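Aromatic amino acid aminotransferase I (PDB 6HNU) probably catalyses pyridoxal phosphate-dependent transfer of the amino group of aromatic amino acids to 2-oxoglutarate, giving aromatic oxo-acids and glutamate. Local coordinates at residues A268-V280 and H349-A361. Sequence-based numbering, arbitrary orientation.
Sequences AVHDHDEFLKALV and HSGYLDWLIGLRA
Two aromatic knobs on the short helix 272-278, His272 and Phe275, enter successive holes on segment 349-361 of the long helix 334-377; the axes of 272-278 and 349-361 lie 63° apart. The contact thereby packs a helix from the connection between strands 242-246 and 292-297 of the central mixed sheet onto 334-377, the Leu356 side chain lying about 14 Å from the pyridoxal phosphate. The first hole is formed by Ser350, Leu353, Asp354 and Ile357. There His272 NE2 donates to Asp354 OD1 at 2.6 Å with an N-H...O angle of 161°. The acceptor lies in the imidazole plane, yet the donor approaches from above the carboxylate plane, the two planes being steeply inclined. Leu353 CB sits over one face of the same ring, 3.9 Å from its centroid, a CH-pi contact, while Ile357 CD1 touches His272 CD2 at 3.5 Å.

The second hole, Leu353, Leu356, Ile357 and Arg360, receives Phe275. Its CB points toward 349-361, and with CG anti to the backbone N (chi1 173°) the ring lies among these four residues. Ile357 CG1 lies over one face, 3.7 Å from the centroid; Leu279 CD1 backs the opposite face, and Arg360 CD meets the edge.

Beyond CD, the extended Arg360 chain passes Val269, with NE 3.9 Å from Val269 CG1. Its guanidinium stands nearly perpendicular to the phenyl ring, its NE forms a salt bridge with Glu255, and NH1 donates to a water that in turn donates to Ala278 O at 2.8 Å.

The chemistry thus divides into a hydrocarbon centre between two polar ends. Ser66 OG is hydrogen-bonded to Asp354 OD2, probably steadying the acceptor, whose negative charge would favour a protonated His272; at the far end, Glu255 probably offsets the charge of the buried Arg360.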
loop_
_atom_site.group_PDB
_atom_site.type_symbol
_atom_site.label_atom_id
_atom_site.label_comp_id
_atom_site.label_asym_id
_atom_site.label_seq_id
_atom_site.Cartn_x
_atom_site.Cartn_y
_atom_site.Cartn_z
ATOM N N ALA B 268 11.559 -3.786 37.325
ATOM C CA ALA B 268 11.982 -3.575 35.924
ATOM C C ALA B 268 12.890 -4.741 35.509
ATOM O O ALA B 268 13.654 -5.251 36.374
ATOM C CB ALA B 268 12.660 -2.243 35.776
ATOM N N VAL B 269 12.779 -5.217 34.264
ATOM C CA VAL B 269 13.750 -6.211 33.709
ATOM C C VAL B 269 15.132 -5.549 33.711
ATOM O O VAL B 269 15.196 -4.339 33.472
ATOM C CB VAL B 269 13.336 -6.709 32.310
ATOM C CG1 VAL B 269 12.070 -7.550 32.385
ATOM C CG2 VAL B 269 13.170 -5.548 31.343
ATOM N N HIS B 270 16.194 -6.306 33.998
ATOM C CA HIS B 270 17.552 -5.751 34.257
ATOM C C HIS B 270 18.457 -5.917 33.031
ATOM O O HIS B 270 19.517 -5.271 33.039
ATOM C CB HIS B 270 18.195 -6.402 35.500
ATOM C CG HIS B 270 17.394 -6.255 36.755
ATOM N ND1 HIS B 270 17.090 -7.336 37.574
ATOM C CD2 HIS B 270 16.823 -5.171 37.333
ATOM C CE1 HIS B 270 16.370 -6.920 38.600
ATOM N NE2 HIS B 270 16.192 -5.591 38.477
ATOM N N ASP B 271 18.103 -6.757 32.044
ATOM C CA ASP B 271 18.990 -7.025 30.872
ATOM C C ASP B 271 18.237 -7.726 29.729
ATOM O O ASP B 271 17.052 -8.061 29.889
ATOM C CB ASP B 271 20.217 -7.835 31.308
ATOM C CG ASP B 271 19.854 -9.080 32.094
ATOM O OD1 ASP B 271 18.801 -9.672 31.809
ATOM O OD2 ASP B 271 20.606 -9.440 33.008
ATOM N N HIS B 272 18.924 -7.993 28.618
ATOM C CA HIS B 272 18.288 -8.511 27.378
ATOM C C HIS B 272 17.662 -9.878 27.658
ATOM O O HIS B 272 16.551 -10.147 27.125
ATOM C CB HIS B 272 19.261 -8.513 26.201
ATOM C CG HIS B 272 19.628 -7.143 25.728
ATOM N ND1 HIS B 272 20.384 -6.934 24.605
ATOM C CD2 HIS B 272 19.318 -5.917 26.184
ATOM C CE1 HIS B 272 20.581 -5.654 24.426
ATOM N NE2 HIS B 272 19.908 -4.990 25.356
ATOM N N ASP B 273 18.326 -10.704 28.470
ATOM C CA ASP B 273 17.841 -12.070 28.808
ATOM C C ASP B 273 16.536 -12.009 29.607
ATOM O O ASP B 273 15.634 -12.771 29.259
ATOM C CB ASP B 273 18.884 -12.869 29.589
ATOM C CG ASP B 273 20.079 -13.278 28.745
ATOM O OD1 ASP B 273 19.907 -13.517 27.503
ATOM O OD2 ASP B 273 21.181 -13.347 29.337
ATOM N N GLU B 274 16.464 -11.194 30.657
ATOM C CA GLU B 274 15.245 -11.037 31.493
ATOM C C GLU B 274 14.137 -10.510 30.586
ATOM O O GLU B 274 12.999 -10.982 30.694
ATOM C CB GLU B 274 15.430 -10.073 32.671
ATOM C CG GLU B 274 16.213 -10.669 33.832
ATOM C CD GLU B 274 16.220 -9.852 35.115
ATOM O OE1 GLU B 274 15.671 -8.734 35.142
ATOM O OE2 GLU B 274 16.767 -10.358 36.099
ATOM N N PHE B 275 14.462 -9.565 29.709
ATOM C CA PHE B 275 13.450 -8.964 28.803
ATOM C C PHE B 275 12.796 -10.063 27.956
ATOM O O PHE B 275 11.556 -10.175 28.004
ATOM C CB PHE B 275 14.058 -7.879 27.930
ATOM C CG PHE B 275 13.135 -7.343 26.872
ATOM C CD1 PHE B 275 12.026 -6.594 27.217
ATOM C CD2 PHE B 275 13.373 -7.612 25.520
ATOM C CE1 PHE B 275 11.212 -6.047 26.227
ATOM C CE2 PHE B 275 12.558 -7.068 24.538
ATOM C CZ PHE B 275 11.469 -6.294 24.903
ATOM N N LEU B 276 13.600 -10.842 27.228
ATOM C CA LEU B 276 13.100 -11.870 26.286
ATOM C C LEU B 276 12.327 -12.945 27.073
ATOM O O LEU B 276 11.347 -13.494 26.514
ATOM C CB LEU B 276 14.261 -12.479 25.491
ATOM C CG LEU B 276 14.940 -11.575 24.459
ATOM C CD1 LEU B 276 16.055 -12.344 23.761
ATOM C CD2 LEU B 276 13.978 -10.999 23.420
ATOM N N LYS B 277 12.746 -13.254 28.301
ATOM C CA LYS B 277 12.064 -14.282 29.130
ATOM C C LYS B 277 10.710 -13.762 29.625
ATOM O O LYS B 277 9.849 -14.610 29.922
ATOM C CB LYS B 277 12.890 -14.729 30.346
ATOM C CG LYS B 277 13.700 -15.998 30.116
ATOM C CD LYS B 277 14.708 -16.312 31.203
ATOM C CE LYS B 277 15.799 -17.268 30.748
ATOM N NZ LYS B 277 16.948 -16.540 30.151
ATOM N N ALA B 278 10.559 -12.458 29.777
ATOM C CA ALA B 278 9.341 -11.832 30.350
ATOM C C ALA B 278 8.206 -11.787 29.319
ATOM O O ALA B 278 7.043 -11.654 29.754
ATOM C CB ALA B 278 9.641 -10.457 30.852
ATOM N N LEU B 279 8.515 -11.810 28.018
ATOM C CA LEU B 279 7.533 -11.585 26.934
ATOM C C LEU B 279 6.571 -12.775 26.885
ATOM O O LEU B 279 6.999 -13.906 27.069
ATOM C CB LEU B 279 8.303 -11.389 25.623
ATOM C CG LEU B 279 9.180 -10.139 25.575
ATOM C CD1 LEU B 279 9.947 -10.069 24.279
ATOM C CD2 LEU B 279 8.365 -8.874 25.777
ATOM N N VAL B 280 5.272 -12.517 26.748
ATOM C CA VAL B 280 4.277 -13.617 26.662
ATOM C C VAL B 280 4.562 -14.393 25.381
ATOM O O VAL B 280 4.828 -13.791 24.346
ATOM C CB VAL B 280 2.841 -13.058 26.659
ATOM C CG1 VAL B 280 2.615 -12.144 25.464
ATOM C CG2 VAL B 280 1.810 -14.164 26.655
ATOM N N HIS B 349 20.852 -5.640 16.556
ATOM C CA HIS B 349 19.857 -6.354 17.389
ATOM C C HIS B 349 19.978 -5.887 18.837
ATOM O O HIS B 349 18.942 -5.756 19.545
ATOM C CB HIS B 349 20.048 -7.851 17.238
ATOM C CG HIS B 349 19.517 -8.311 15.948
ATOM N ND1 HIS B 349 18.167 -8.247 15.669
ATOM C CD2 HIS B 349 20.135 -8.785 14.848
ATOM C CE1 HIS B 349 17.967 -8.677 14.455
ATOM N NE2 HIS B 349 19.163 -9.058 13.934
ATOM N N SER B 350 21.211 -5.654 19.298
ATOM C CA SER B 350 21.422 -5.266 20.705
ATOM C C SER B 350 20.697 -3.945 20.964
ATOM O O SER B 350 20.048 -3.812 22.000
ATOM C CB SER B 350 22.923 -5.165 21.022
ATOM O OG SER B 350 23.113 -4.991 22.412
ATOM N N GLY B 351 20.927 -2.956 20.105
ATOM C CA GLY B 351 20.346 -1.606 20.214
ATOM C C GLY B 351 18.839 -1.648 20.061
ATOM O O GLY B 351 18.165 -0.925 20.772
ATOM N N TYR B 352 18.326 -2.481 19.163
ATOM C CA TYR B 352 16.853 -2.552 18.952
ATOM C C TYR B 352 16.255 -3.110 20.250
ATOM O O TYR B 352 15.235 -2.606 20.733
ATOM C CB TYR B 352 16.511 -3.396 17.721
ATOM C CG TYR B 352 15.046 -3.371 17.361
ATOM C CD1 TYR B 352 14.381 -2.165 17.211
ATOM C CD2 TYR B 352 14.347 -4.545 17.101
ATOM C CE1 TYR B 352 13.036 -2.127 16.881
ATOM C CE2 TYR B 352 13.004 -4.519 16.759
ATOM C CZ TYR B 352 12.364 -3.301 16.609
ATOM O OH TYR B 352 11.023 -3.241 16.318
ATOM N N LEU B 353 16.870 -4.145 20.822
ATOM C CA LEU B 353 16.409 -4.661 22.130
ATOM C C LEU B 353 16.460 -3.524 23.155
ATOM O O LEU B 353 15.518 -3.432 23.940
ATOM C CB LEU B 353 17.254 -5.861 22.540
ATOM C CG LEU B 353 17.013 -7.132 21.752
ATOM C CD1 LEU B 353 18.030 -8.195 22.165
ATOM C CD2 LEU B 353 15.584 -7.649 21.926
ATOM N N ASP B 354 17.528 -2.706 23.187
ATOM C CA ASP B 354 17.588 -1.589 24.151
ATOM C C ASP B 354 16.367 -0.683 23.934
ATOM O O ASP B 354 15.800 -0.127 24.928
ATOM C CB ASP B 354 18.878 -0.780 24.023
ATOM C CG ASP B 354 20.176 -1.499 24.369
ATOM O OD1 ASP B 354 20.152 -2.366 25.243
ATOM O OD2 ASP B 354 21.213 -1.096 23.807
ATOM N N TRP B 355 16.031 -0.439 22.671
ATOM C CA TRP B 355 14.905 0.443 22.324
ATOM C C TRP B 355 13.606 -0.160 22.871
ATOM O O TRP B 355 12.803 0.585 23.498
ATOM C CB TRP B 355 14.849 0.678 20.817
ATOM C CG TRP B 355 13.673 1.513 20.441
ATOM C CD1 TRP B 355 12.442 1.082 20.038
ATOM C CD2 TRP B 355 13.614 2.932 20.504
ATOM N NE1 TRP B 355 11.642 2.152 19.767
ATOM C CE2 TRP B 355 12.319 3.303 20.062
ATOM C CE3 TRP B 355 14.542 3.934 20.808
ATOM C CZ2 TRP B 355 11.933 4.634 19.930
ATOM C CZ3 TRP B 355 14.152 5.251 20.681
ATOM C CH2 TRP B 355 12.866 5.602 20.260
ATOM N N LEU B 356 13.392 -1.449 22.648
ATOM C CA LEU B 356 12.164 -2.166 23.107
ATOM C C LEU B 356 12.111 -2.211 24.640
ATOM O O LEU B 356 10.996 -2.106 25.199
ATOM C CB LEU B 356 12.150 -3.561 22.485
ATOM C CG LEU B 356 12.201 -3.581 20.964
ATOM C CD1 LEU B 356 12.201 -5.017 20.497
ATOM C CD2 LEU B 356 11.039 -2.804 20.338
ATOM N N ILE B 357 13.266 -2.249 25.328
ATOM C CA ILE B 357 13.305 -2.252 26.815
ATOM C C ILE B 357 12.966 -0.845 27.336
ATOM O O ILE B 357 12.227 -0.730 28.328
ATOM C CB ILE B 357 14.686 -2.792 27.265
ATOM C CG1 ILE B 357 14.737 -4.306 27.057
ATOM C CG2 ILE B 357 15.002 -2.400 28.704
ATOM C CD1 ILE B 357 16.130 -4.846 26.971
ATOM N N GLY B 358 13.431 0.193 26.653
ATOM C CA GLY B 358 13.089 1.599 26.922
ATOM C C GLY B 358 11.597 1.827 26.683
ATOM O O GLY B 358 10.927 2.477 27.527
ATOM N N LEU B 359 11.060 1.262 25.604
ATOM C CA LEU B 359 9.612 1.362 25.288
ATOM C C LEU B 359 8.799 0.712 26.421
ATOM O O LEU B 359 7.849 1.357 26.892
ATOM C CB LEU B 359 9.387 0.737 23.908
ATOM C CG LEU B 359 8.011 0.924 23.281
ATOM C CD1 LEU B 359 7.697 2.397 23.054
ATOM C CD2 LEU B 359 7.934 0.176 21.946
ATOM N N ARG B 360 9.144 -0.503 26.839
ATOM C CA ARG B 360 8.561 -1.207 28.009
ATOM C C ARG B 360 8.563 -0.303 29.254
ATOM O O ARG B 360 7.497 -0.152 29.858
ATOM C CB ARG B 360 9.306 -2.514 28.249
ATOM C CG ARG B 360 8.827 -3.286 29.473
ATOM C CD ARG B 360 9.663 -4.528 29.657
ATOM N NE ARG B 360 9.197 -5.438 30.692
ATOM C CZ ARG B 360 8.343 -6.433 30.490
ATOM N NH1 ARG B 360 7.826 -6.640 29.290
ATOM N NH2 ARG B 360 7.990 -7.195 31.502
ATOM N N ALA B 361 9.710 0.266 29.639
ATOM C CA ALA B 361 9.829 1.135 30.839
ATOM C C ALA B 361 8.858 2.323 30.721
ATOM O O ALA B 361 8.081 2.581 31.698
ATOM C CB ALA B 361 11.259 1.604 31.018
HETATM O O HOH W 1 6.166 -8.974 29.891
#